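Local coordinates for mandelate racemase/muconate lactonizing enzyme-like protein (Rubrobacter xylanophilus DSM 9941, PDB 3CYJ) that is of unknown function but belongs by family to the enolase superfamily, joining an N-terminal domain to a TIM-type barrel with a bound sodium ion, at residues Trp252-Leu257 with Leu280-Gly285; Tyr51-Val56 with His320-Val325. All blocks are in the same frame, centred on the assembly; numbering follows the deposited sequence. Where two conformers were deposited one is given.

Contact 1 of 2, residues Trp252-Leu257 with Leu280-Gly285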
# COMPACT_ATOMS: atom_id res chain seq x y z
N TRP A 252 -9.14 23.97 1.23
CA TRP A 252 -9.05 25.10 0.31
C TRP A 252 -8.25 24.70 -0.99
O TRP A 252 -7.96 25.52 -1.85
CB TRP A 252 -8.54 26.37 1.06
CG TRP A 252 -8.81 26.42 2.66
CD1 TRP A 252 -8.15 25.69 3.63
CD2 TRP A 252 -9.78 27.24 3.40
NE1 TRP A 252 -8.64 26.00 4.89
CE2 TRP A 252 -9.63 26.93 4.77
CE3 TRP A 252 -10.75 28.16 3.02
CZ2 TRP A 252 -10.41 27.54 5.77
CZ3 TRP A 252 -11.54 28.76 4.03
CH2 TRP A 252 -11.37 28.43 5.37
N THR A 253 -7.92 23.43 -1.14
CA THR A 253 -7.43 22.98 -2.44
C THR A 253 -8.33 21.81 -2.90
O THR A 253 -9.01 21.17 -2.09
CB THR A 253 -5.93 22.54 -2.47
OG1 THR A 253 -5.78 21.27 -1.84
CG2 THR A 253 -4.93 23.55 -1.85
N LEU A 254 -8.33 21.54 -4.20
CA LEU A 254 -9.07 20.40 -4.70
C LEU A 254 -8.34 19.11 -4.40
O LEU A 254 -8.97 18.09 -4.20
CB LEU A 254 -9.29 20.54 -6.20
CG LEU A 254 -10.57 21.30 -6.50
CD1 LEU A 254 -10.54 21.74 -7.95
CD2 LEU A 254 -11.78 20.37 -6.23
N PRO A 255 -6.99 19.16 -4.34
CA PRO A 255 -6.29 17.95 -3.88
C PRO A 255 -6.60 17.65 -2.41
O PRO A 255 -6.57 16.46 -2.00
CB PRO A 255 -4.80 18.27 -4.10
CG PRO A 255 -4.75 19.44 -4.95
CD PRO A 255 -6.06 20.18 -4.87
N GLN A 256 -6.88 18.70 -1.62
CA GLN A 256 -7.37 18.50 -0.24
C GLN A 256 -8.74 17.81 -0.19
O GLN A 256 -8.91 16.82 0.52
CB GLN A 256 -7.41 19.81 0.54
CG GLN A 256 -6.07 20.18 1.08
CD GLN A 256 -6.03 21.61 1.53
OE1 GLN A 256 -7.08 22.27 1.63
NE2 GLN A 256 -4.82 22.11 1.82
N LEU A 257 -9.70 18.32 -0.96
CA LEU A 257 -11.00 17.66 -1.14
C LEU A 257 -10.84 16.24 -1.67
O LEU A 257 -11.49 15.30 -1.18
CB LEU A 257 -11.91 18.47 -2.05
CG LEU A 257 -12.52 19.68 -1.37
CD1 LEU A 257 -13.54 20.33 -2.29
CD2 LEU A 257 -13.16 19.37 0.01
N LEU A 280 -17.21 25.65 -6.26
CA LEU A 280 -18.20 24.62 -6.04
C LEU A 280 -18.44 23.73 -7.25
O LEU A 280 -18.76 22.56 -7.08
CB LEU A 280 -19.52 25.22 -5.53
CG LEU A 280 -20.47 24.19 -4.88
CD1 LEU A 280 -19.91 23.61 -3.63
CD2 LEU A 280 -21.83 24.80 -4.53
N LEU A 281 -18.28 24.26 -8.45
CA LEU A 281 -18.56 23.56 -9.71
C LEU A 281 -17.63 22.37 -9.92
O LEU A 281 -17.90 21.45 -10.70
CB LEU A 281 -18.42 24.54 -10.90
CG LEU A 281 -19.64 25.45 -11.06
CD1 LEU A 281 -19.39 26.64 -12.00
CD2 LEU A 281 -20.84 24.63 -11.52
N ARG A 282 -16.51 22.40 -9.21
CA ARG A 282 -15.52 21.35 -9.34
C ARG A 282 -15.82 20.18 -8.42
O ARG A 282 -15.22 19.12 -8.55
CB ARG A 282 -14.17 21.91 -8.99
CG ARG A 282 -13.57 22.53 -10.19
CD ARG A 282 -13.83 24.06 -10.30
NE ARG A 282 -12.91 24.57 -11.31
CZ ARG A 282 -11.62 24.78 -11.09
NH1 ARG A 282 -10.86 25.19 -12.07
NH2 ARG A 282 -11.09 24.55 -9.89
N VAL A 283 -16.79 20.35 -7.54
CA VAL A 283 -17.00 19.43 -6.46
C VAL A 283 -17.67 18.15 -6.91
O VAL A 283 -17.31 17.06 -6.44
CB VAL A 283 -17.78 20.12 -5.31
CG1 VAL A 283 -18.79 19.18 -4.70
CG2 VAL A 283 -16.80 20.68 -4.30
N ASP A 284 -18.60 18.27 -7.86
CA ASP A 284 -19.19 17.08 -8.53
C ASP A 284 -18.15 16.10 -9.07
O ASP A 284 -18.24 14.89 -8.86
CB ASP A 284 -20.02 17.53 -9.72
CG ASP A 284 -21.50 17.35 -9.50
OD1 ASP A 284 -21.86 16.64 -8.55
OD2 ASP A 284 -22.29 17.91 -10.31
N GLY A 285 -17.16 16.64 -9.77
CA GLY A 285 -16.09 15.83 -10.31
C GLY A 285 -15.36 15.09 -9.23
O GLY A 285 -14.97 13.95 -9.43
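Leu-254 and Leu-257 meet Arg-282 and Val-283 between two helices on the outside of the TIM-type barrel. Helix 254-261 follows strand 244-247, and helix 283-290 comes after the next strand, 266-269, and the short helix 276-280. Van der Waals contact, without a hydrogen bond, joins the two segments. Its main element is Leu-254, whose side chain crosses that of Arg-282 at about a right angle. The arginine bends at its second torsion (chi2 94°) and curls round one leucine methyl: CD1 of Leu-254 lies 3.8 Å from CB of Arg-282 and 3.5 Å from NH2 at the far end of the same side chain. The other methyl, CD2, comes no closer than 4.0 Å to Arg-282 CB. One helical turn further on, Leu-257 CD1 reaches Val-283 CG2 at 3.8 Å, on the side leading toward the barrel wall, where Val-283 also touches Phe-294 of strand 294-296.

The charged end of Arg-282 is held by another chain. NH1 forms a salt bridge with Glu-311 OE1 of the second subunit, and Phe-128 of that subunit packs on the same side chain. Arg-288 of the second subunit lies against Leu-254, placing this helix pair at a subunit interface.

Hydrogen bonds within each segment shape the backbone that presents these side chains. Leu-280 to Val-283 make a type I turn. Thr-253 is the N-cap of helix 254-261 and forms a capping box with Gln-256: Gln-256 N donates to Thr-253 OG1 (2.8 Å), while Thr-253 N donates to Gln-256 OE1 (3.1 Å) from well above the carbonyl plane. The same OE1 takes a second, almost straight bond from Trp-252 N, at 2.7 Å with an N-H...O angle of 175°.

Contact 2 of 2, residues Tyr51-Val56 with His320-Val325; sequences YTYGDV and HDHARV
Tyr-53 and His-322 lie face to face across the junction between the N-terminal domain and the barrel of this enolase-superfamily fold. The tyrosine ends strand 46-53, an outermost strand of the N-terminal antiparallel sheet. The histidine belongs to the first turn of helix 320-329, which directly follows barrel strand 313-319. Their ring centroids are 3.8 Å apart and the planes are inclined by only 11°.

The two side chains are antiparallel, the root of the tyrosine meeting the tip of the histidine. Tyr-53 CB is 4.0 Å from His-322 NE2. With CG anti to the carbonyl carbon (chi1 -64°), the ring is carried over the imidazole, and CG itself lies 3.6 Å from NE2. On one flank CD2 makes the tightest approach of the pair, 3.4 Å to His-322 CE1, and further along that flank CE2 lies 3.6 Å from His-322 ND1. On the other flank CD1 lies over the NE2 and CD2 side of the imidazole, and CE1 meets Val-325 CG1 at 3.9 Å. This methyl sits at the ring edge, in its plane, so the tyrosine is bounded by helix 320-329 both over a face and along a rim. CZ, next to the tip, lies over CG and CD2 of the histidine.

His-322 ND1 is hydrogen-bonded to Ala-299 N, and Phe-319 packs T-shaped against the imidazole; these partners hold the ring in the orientation that the tyrosine overlies. Met-36 of neighbouring strand 33-43 touches both Tyr-53 and Val-325, extending the apolar seam between sheet and helix. At the tip, the phenol oxygen hydrogen-bonds to Glu-326 OE2 on the same helix; Tyr-53 OH stands 4.0 Å from the Val-325 CG1 methyl.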
# COMPACT_ATOMS: atom_id res chain seq x y z
N TYR A 51 -21.46 37.20 -0.57
CA TYR A 51 -21.01 37.44 0.79
C TYR A 51 -20.24 36.25 1.36
O TYR A 51 -20.24 35.17 0.76
CB TYR A 51 -22.20 37.77 1.70
CG TYR A 51 -23.27 36.68 1.71
CD1 TYR A 51 -23.22 35.68 2.65
CD2 TYR A 51 -24.34 36.66 0.77
CE1 TYR A 51 -24.15 34.69 2.70
CE2 TYR A 51 -25.31 35.63 0.79
CZ TYR A 51 -25.20 34.64 1.78
OH TYR A 51 -26.09 33.60 1.93
N THR A 52 -19.61 36.44 2.51
CA THR A 52 -19.03 35.31 3.23
C THR A 52 -19.26 35.61 4.69
O THR A 52 -19.67 36.72 5.03
CB THR A 52 -17.50 35.10 2.87
OG1 THR A 52 -17.04 33.84 3.36
CG2 THR A 52 -16.61 36.28 3.38
N TYR A 53 -19.07 34.63 5.56
CA TYR A 53 -19.14 34.84 7.01
C TYR A 53 -17.72 34.60 7.56
O TYR A 53 -17.10 33.58 7.25
CB TYR A 53 -20.11 33.87 7.67
CG TYR A 53 -21.53 34.08 7.21
CD1 TYR A 53 -22.31 35.12 7.74
CD2 TYR A 53 -22.10 33.27 6.24
CE1 TYR A 53 -23.60 35.35 7.33
CE2 TYR A 53 -23.42 33.47 5.81
CZ TYR A 53 -24.16 34.52 6.38
OH TYR A 53 -25.46 34.76 6.03
N GLY A 54 -17.20 35.53 8.36
CA GLY A 54 -15.83 35.37 8.82
C GLY A 54 -15.39 36.63 9.52
O GLY A 54 -16.23 37.37 10.02
N ASP A 55 -14.07 36.89 9.55
CA ASP A 55 -13.56 38.05 10.25
C ASP A 55 -13.72 39.30 9.37
O ASP A 55 -13.63 39.19 8.12
CB ASP A 55 -12.10 37.85 10.68
CG ASP A 55 -11.61 38.99 11.60
OD1 ASP A 55 -12.23 39.19 12.67
OD2 ASP A 55 -10.67 39.71 11.22
N VAL A 56 -13.94 40.47 10.00
CA VAL A 56 -13.99 41.73 9.26
C VAL A 56 -12.74 41.88 8.41
O VAL A 56 -12.78 42.55 7.38
CB VAL A 56 -14.11 43.04 10.17
CG1 VAL A 56 -15.46 43.15 10.77
CG2 VAL A 56 -13.04 43.11 11.28
N HIS A 320 -28.99 27.73 11.29
CA HIS A 320 -29.72 28.73 12.08
C HIS A 320 -29.10 30.12 12.00
O HIS A 320 -29.72 31.04 11.48
CB HIS A 320 -29.86 28.30 13.55
CG HIS A 320 -30.40 29.37 14.45
ND1 HIS A 320 -31.70 29.83 14.37
CD2 HIS A 320 -29.81 30.08 15.44
CE1 HIS A 320 -31.88 30.80 15.26
NE2 HIS A 320 -30.76 30.95 15.94
N ASP A 321 -27.87 30.30 12.50
CA ASP A 321 -27.25 31.64 12.49
C ASP A 321 -27.45 32.36 11.18
O ASP A 321 -27.74 33.56 11.14
CB ASP A 321 -25.77 31.59 12.78
CG ASP A 321 -25.44 31.03 14.16
OD1 ASP A 321 -26.32 30.49 14.83
OD2 ASP A 321 -24.27 31.11 14.59
N HIS A 322 -27.28 31.61 10.08
CA HIS A 322 -27.16 32.20 8.77
C HIS A 322 -28.48 32.48 8.16
O HIS A 322 -28.66 33.56 7.58
CB HIS A 322 -26.33 31.31 7.85
CG HIS A 322 -24.90 31.24 8.26
ND1 HIS A 322 -23.98 30.43 7.64
CD2 HIS A 322 -24.24 31.87 9.27
CE1 HIS A 322 -22.81 30.58 8.22
NE2 HIS A 322 -22.94 31.45 9.22
N ALA A 323 -29.38 31.50 8.21
CA ALA A 323 -30.76 31.72 7.83
C ALA A 323 -31.29 33.03 8.48
O ALA A 323 -31.78 33.94 7.81
CB ALA A 323 -31.62 30.54 8.23
N ARG A 324 -31.13 33.13 9.79
CA ARG A 324 -31.60 34.30 10.54
C ARG A 324 -30.94 35.61 10.08
O ARG A 324 -31.61 36.58 9.80
CB ARG A 324 -31.38 34.07 12.03
CG ARG A 324 -31.66 35.26 12.95
CD ARG A 324 -31.42 34.81 14.43
NE ARG A 324 -31.71 35.90 15.35
CZ ARG A 324 -30.82 36.80 15.75
NH1 ARG A 324 -29.56 36.73 15.35
NH2 ARG A 324 -31.21 37.79 16.55
N VAL A 325 -29.62 35.64 9.98
CA VAL A 325 -28.91 36.83 9.47
C VAL A 325 -29.32 37.18 8.03
O VAL A 325 -29.37 38.34 7.66
CB VAL A 325 -27.36 36.62 9.56
CG1 VAL A 325 -26.55 37.57 8.63
CG2 VAL A 325 -26.90 36.73 11.01

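Overall arrangement
From the N terminus the chain first builds the antiparallel sheet of strands 8-26, 29-31, 33-43 and 46-53. The end of strand 46-53 enters contact 2, whose partner comes after 263 intervening residues, which hold the remaining N-terminal helices and all eight parallel strands of the barrel; this contact therefore ties one domain to the other. Contact 1 is nested inside that long loop. It closes a short one of 22 residues, joining neighbouring helices 254-261 and 283-290 on the outside of the barrel. The two do not touch: their centres lie about 22 Å apart and their nearest atoms about 8 Å. Both have residues that reach the third subunit.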